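Local atomic coordinates of Ets DNA-binding protein pokkuri (PDB entry 1SV0), a protein that represses transcription as an Ets-family DNA-binding factor, holding back photoreceptor development in opposition to Pointed and Ras signalling in the fly. Residues L2-L6 and V20-F24; D37-M41 and F54-C58. The protein carries 1 engineered substitution. One frame throughout, in Å; residues are numbered along the deposited sequence.

Contact 1 (L2-L6 and V20-F24); sequences LPPSL and VFLRF
Leu2 and Pro3 lie against Phe24 where the N-terminal loop of this SAM (Pointed) domain packs against helix 15-28. Leu2 CB sits over one face of the Phe24 ring, 3.6 Å from the ring centroid and 16° off the normal. This is a CH-pi contact, offset toward the rim, so that Leu2 CB comes within 3.5 Å of Phe24 CZ. The leucine side chain then runs on toward the next aromatic ring. Its CG falls between the backbone N and the carbonyl carbon (chi1 66°), and the branch ending in CD1 reaches the edge of the Phe21 ring, near its plane. There Leu2 CD1 lies 3.7 Å from Phe21 CD1. One leucine thus meets a face of one ring with its CB and the edge of another with a methyl.

Pro3 shares its ring between two partners. Pro3 CD approaches Phe24 CD1 obliquely at 3.7 Å, while Pro3 CG meets Val20 CG1. A type I beta turn from Pro3 to Leu6 brings the chain round, and Leu6 comes back to the same helix. Its CD2 methyl packs on Phe21 CB, the two side chains crossing at about a right angle. Behind this layer, Phe21 continues into the domain and touches Val68 and Leu72 of helix 62-77. Trp13 meets both Phe21 and Leu6. The contact is wholly apolar and lies at the surface of the domain. On its Val20 side, Leu6 CD1 rests 3.7 Å from Val20 CG1.

Contact 2 (D37-M41 and F54-C58); sequences DLFQM and FGHRC
Arg57, at the end of helix 51-57, is used mainly for its hydrocarbon chain, which packs against both Leu38 and the ring of Phe39. The contact joins the loop before helix 43-46 to helix 51-57 of the SAM (Pointed) domain. Arg57 CB approaches Phe39 CZ obliquely at 3.3 Å, a tight fit. One carbon further out, Arg57 CG meets Leu38 CB at 3.5 Å. The chain bends at chi2 (122°), and NE then comes near the backbone carbonyl of Leu38. The resulting hydrogen bond from Arg57 NE to Leu38 O is weak, at 3.4 Å and 150°. The carbonyl oxygen lies at the edge of the guanidinium, near its plane.

Phe39 also carries the contact inward. Its CG is anti to the carbonyl carbon (chi1 -66°), and its ring reaches Phe54, whose side chain crosses it at about a right angle. Phe39 CE2 and Phe54 CE2 are 3.9 Å apart. Phe54 continues onto Leu65 and Leu69 of helix 62-77, and both rings touch Leu46.

The charged end of Arg57 has a long, weak ion pair with Asp53. It also lies close to the like-charged Arg45. The side chains of Met41 and Arg57 come from opposite directions, and Met41 CE meets the guanidinium obliquely, 3.9 Å from Arg57 NH2.

In the fold
The two contacts follow one another along the chain, both segments of contact 1 preceding those of contact 2. Their centres are about 17 Å apart, on opposite sides of the chain's centre. They still touch through the interior: Leu22 CD1 packs against Phe39 CB at 3.4 Å. Leu22 belongs to the 20-24 segment but faces away from the N-terminal loop. Helix 62-77 is a second connection, touched by Phe21 of contact 1 and by Phe54 of contact 2. Contact 1 is a surface contact, whereas contact 2 is largely buried. The other protein chain of the assembly touches neither, so both are packing within one SAM domain.

Contact 1 (L2-L6 and V20-F24)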
loop_
_atom_site.group_PDB
_atom_site.type_symbol
_atom_site.label_atom_id
_atom_site.label_comp_id
_atom_site.label_asym_id
_atom_site.label_seq_id
_atom_site.Cartn_x
_atom_site.Cartn_y
_atom_site.Cartn_z
ATOM N N LEU A 2 8.570 -1.183 12.941
ATOM C CA LEU A 2 8.347 0.282 13.105
ATOM C C LEU A 2 8.873 0.765 14.460
ATOM O O LEU A 2 9.507 0.001 15.187
ATOM C CB LEU A 2 6.852 0.596 12.960
ATOM C CG LEU A 2 5.846 0.081 13.993
ATOM C CD1 LEU A 2 4.499 0.749 13.737
ATOM C CD2 LEU A 2 5.721 -1.428 13.909
ATOM N N PRO A 3 8.627 2.042 14.816
ATOM C CA PRO A 3 9.108 2.562 16.100
ATOM C C PRO A 3 8.983 1.568 17.245
ATOM O O PRO A 3 7.913 1.002 17.468
ATOM C CB PRO A 3 8.240 3.794 16.309
ATOM C CG PRO A 3 8.117 4.323 14.925
ATOM C CD PRO A 3 7.856 3.077 14.100
ATOM N N PRO A 4 10.084 1.344 17.983
ATOM C CA PRO A 4 10.138 0.419 19.121
ATOM C C PRO A 4 9.364 0.937 20.329
ATOM O O PRO A 4 9.076 0.189 21.262
ATOM C CB PRO A 4 11.634 0.307 19.399
ATOM C CG PRO A 4 12.129 1.675 19.048
ATOM C CD PRO A 4 11.405 1.959 17.750
ATOM N N SER A 5 9.034 2.223 20.302
ATOM C CA SER A 5 8.288 2.855 21.379
ATOM C C SER A 5 6.845 2.356 21.417
ATOM O O SER A 5 6.235 2.285 22.483
ATOM C CB SER A 5 8.293 4.375 21.194
ATOM O OG SER A 5 9.619 4.870 21.109
ATOM N N LEU A 6 6.304 2.018 20.250
ATOM C CA LEU A 6 4.929 1.530 20.155
ATOM C C LEU A 6 4.776 0.126 20.721
ATOM O O LEU A 6 5.576 -0.756 20.422
ATOM C CB LEU A 6 4.474 1.516 18.694
ATOM C CG LEU A 6 3.723 2.726 18.127
ATOM C CD1 LEU A 6 4.453 4.014 18.459
ATOM C CD2 LEU A 6 3.580 2.552 16.620
ATOM N N VAL A 20 1.445 8.136 15.395
ATOM C CA VAL A 20 2.819 7.789 15.029
ATOM C C VAL A 20 2.774 6.699 13.967
ATOM O O VAL A 20 3.446 6.788 12.941
ATOM C CB VAL A 20 3.612 7.282 16.255
ATOM C CG1 VAL A 20 4.869 6.541 15.810
ATOM C CG2 VAL A 20 3.983 8.463 17.146
ATOM N N PHE A 21 1.961 5.679 14.221
ATOM C CA PHE A 21 1.793 4.570 13.290
ATOM C C PHE A 21 1.361 5.069 11.916
ATOM O O PHE A 21 1.940 4.689 10.898
ATOM C CB PHE A 21 0.740 3.593 13.802
ATOM C CG PHE A 21 0.325 2.581 12.784
ATOM C CD1 PHE A 21 1.207 1.585 12.383
ATOM C CD2 PHE A 21 -0.945 2.626 12.211
ATOM C CE1 PHE A 21 0.833 0.646 11.419
ATOM C CE2 PHE A 21 -1.326 1.693 11.246
ATOM C CZ PHE A 21 -0.438 0.699 10.854
ATOM N N LEU A 22 0.339 5.921 11.881
ATOM C CA LEU A 22 -0.138 6.438 10.605
ATOM C C LEU A 22 0.916 7.282 9.881
ATOM O O LEU A 22 1.111 7.118 8.679
ATOM C CB LEU A 22 -1.426 7.229 10.816
ATOM C CG LEU A 22 -2.554 6.316 11.312
ATOM C CD1 LEU A 22 -3.726 7.167 11.827
ATOM C CD2 LEU A 22 -2.992 5.387 10.184
ATOM N N ARG A 23 1.609 8.164 10.608
ATOM C CA ARG A 23 2.642 9.002 9.991
ATOM C C ARG A 23 3.756 8.134 9.422
ATOM O O ARG A 23 4.270 8.387 8.329
ATOM C CB ARG A 23 3.213 9.992 11.005
ATOM C CG ARG A 23 2.179 10.976 11.535
ATOM C CD ARG A 23 2.856 12.211 12.087
ATOM N NE ARG A 23 1.958 13.357 12.056
ATOM C CZ ARG A 23 1.505 13.983 13.133
ATOM N NH1 ARG A 23 1.871 13.579 14.342
ATOM N NH2 ARG A 23 0.671 15.007 12.994
ATOM N N PHE A 24 4.122 7.110 10.177
ATOM C CA PHE A 24 5.143 6.152 9.765
ATOM C C PHE A 24 4.664 5.447 8.487
ATOM O O PHE A 24 5.439 5.244 7.553
ATOM C CB PHE A 24 5.347 5.130 10.892
ATOM C CG PHE A 24 6.093 3.900 10.470
ATOM C CD1 PHE A 24 7.483 3.864 10.513
ATOM C CD2 PHE A 24 5.404 2.779 10.020
ATOM C CE1 PHE A 24 8.176 2.729 10.098
ATOM C CE2 PHE A 24 6.085 1.643 9.604
ATOM C CZ PHE A 24 7.475 1.616 9.649
#

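Contact 2 (D37-M41 and F54-C58)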
loop_
_atom_site.group_PDB
_atom_site.type_symbol
_atom_site.label_atom_id
_atom_site.label_comp_id
_atom_site.label_asym_id
_atom_site.label_seq_id
_atom_site.Cartn_x
_atom_site.Cartn_y
_atom_site.Cartn_z
ATOM N N ASP A 37 -7.447 14.286 11.184
ATOM C CA ASP A 37 -8.645 14.606 11.959
ATOM C C ASP A 37 -9.558 13.383 11.968
ATOM O O ASP A 37 -10.344 13.191 12.894
ATOM C CB ASP A 37 -9.407 15.790 11.351
ATOM C CG ASP A 37 -8.704 17.113 11.566
ATOM O OD1 ASP A 37 -8.300 17.378 12.714
ATOM O OD2 ASP A 37 -8.567 17.892 10.598
ATOM N N LEU A 38 -9.441 12.554 10.932
ATOM C CA LEU A 38 -10.260 11.351 10.806
ATOM C C LEU A 38 -9.734 10.177 11.637
ATOM O O LEU A 38 -10.398 9.145 11.750
ATOM C CB LEU A 38 -10.344 10.925 9.335
ATOM C CG LEU A 38 -10.766 11.993 8.322
ATOM C CD1 LEU A 38 -10.709 11.429 6.906
ATOM C CD2 LEU A 38 -12.171 12.476 8.651
ATOM N N PHE A 39 -8.548 10.332 12.222
ATOM C CA PHE A 39 -7.961 9.261 13.017
ATOM C C PHE A 39 -7.641 9.618 14.469
ATOM O O PHE A 39 -6.673 9.105 15.040
ATOM C CB PHE A 39 -6.686 8.736 12.341
ATOM C CG PHE A 39 -6.931 8.058 11.016
ATOM C CD1 PHE A 39 -6.881 8.782 9.829
ATOM C CD2 PHE A 39 -7.232 6.699 10.962
ATOM C CE1 PHE A 39 -7.127 8.160 8.594
ATOM C CE2 PHE A 39 -7.479 6.068 9.740
ATOM C CZ PHE A 39 -7.425 6.805 8.550
ATOM N N GLN A 40 -8.440 10.492 15.072
ATOM C CA GLN A 40 -8.209 10.862 16.463
ATOM C C GLN A 40 -8.895 9.823 17.335
ATOM O O GLN A 40 -10.009 10.036 17.810
ATOM C CB GLN A 40 -8.779 12.253 16.750
ATOM C CG GLN A 40 -8.113 13.363 15.954
ATOM C CD GLN A 40 -6.616 13.425 16.184
ATOM O OE1 GLN A 40 -6.151 13.456 17.327
ATOM N NE2 GLN A 40 -5.851 13.456 15.099
ATOM N N MET A 41 -8.218 8.698 17.545
ATOM C CA MET A 41 -8.768 7.608 18.337
ATOM C C MET A 41 -7.645 6.722 18.873
ATOM O O MET A 41 -6.532 6.735 18.347
ATOM C CB MET A 41 -9.701 6.766 17.465
ATOM C CG MET A 41 -8.987 6.121 16.280
ATOM S SD MET A 41 -10.061 5.229 15.152
ATOM C CE MET A 41 -10.866 6.579 14.340
ATOM N N PHE A 54 -11.681 2.255 6.720
ATOM C CA PHE A 54 -10.367 2.756 6.347
ATOM C C PHE A 54 -10.435 3.340 4.954
ATOM O O PHE A 54 -9.857 4.394 4.686
ATOM C CB PHE A 54 -9.331 1.631 6.363
ATOM C CG PHE A 54 -8.523 1.571 7.622
ATOM C CD1 PHE A 54 -8.851 0.671 8.631
ATOM C CD2 PHE A 54 -7.419 2.404 7.794
ATOM C CE1 PHE A 54 -8.093 0.599 9.795
ATOM C CE2 PHE A 54 -6.649 2.341 8.960
ATOM C CZ PHE A 54 -6.986 1.435 9.957
ATOM N N GLY A 55 -11.150 2.646 4.074
ATOM C CA GLY A 55 -11.285 3.096 2.702
ATOM C C GLY A 55 -11.824 4.507 2.617
ATOM O O GLY A 55 -11.351 5.311 1.816
ATOM N N HIS A 56 -12.814 4.812 3.450
ATOM C CA HIS A 56 -13.414 6.141 3.458
ATOM C C HIS A 56 -12.450 7.206 3.979
ATOM O O HIS A 56 -12.416 8.321 3.458
ATOM C CB HIS A 56 -14.688 6.143 4.305
ATOM C CG HIS A 56 -15.757 5.227 3.797
ATOM N ND1 HIS A 56 -16.073 5.120 2.459
ATOM C CD2 HIS A 56 -16.610 4.401 4.452
ATOM C CE1 HIS A 56 -17.073 4.268 2.312
ATOM N NE2 HIS A 56 -17.417 3.819 3.506
ATOM N N ARG A 57 -11.674 6.860 5.005
ATOM C CA ARG A 57 -10.706 7.784 5.607
ATOM C C ARG A 57 -9.406 7.934 4.819
ATOM O O ARG A 57 -8.680 8.912 4.993
ATOM C CB ARG A 57 -10.361 7.345 7.033
ATOM C CG ARG A 57 -11.323 7.816 8.101
ATOM C CD ARG A 57 -11.913 6.650 8.855
ATOM N NE ARG A 57 -12.497 7.061 10.125
ATOM C CZ ARG A 57 -13.441 6.379 10.760
ATOM N NH1 ARG A 57 -13.911 5.254 10.234
ATOM N NH2 ARG A 57 -13.914 6.815 11.921
ATOM N N CYS A 58 -9.103 6.953 3.977
ATOM C CA CYS A 58 -7.892 6.985 3.165
ATOM C C CYS A 58 -8.201 6.352 1.821
ATOM O O CYS A 58 -7.872 5.192 1.579
ATOM C CB CYS A 58 -6.758 6.213 3.846
ATOM S SG CYS A 58 -5.208 6.196 2.900
#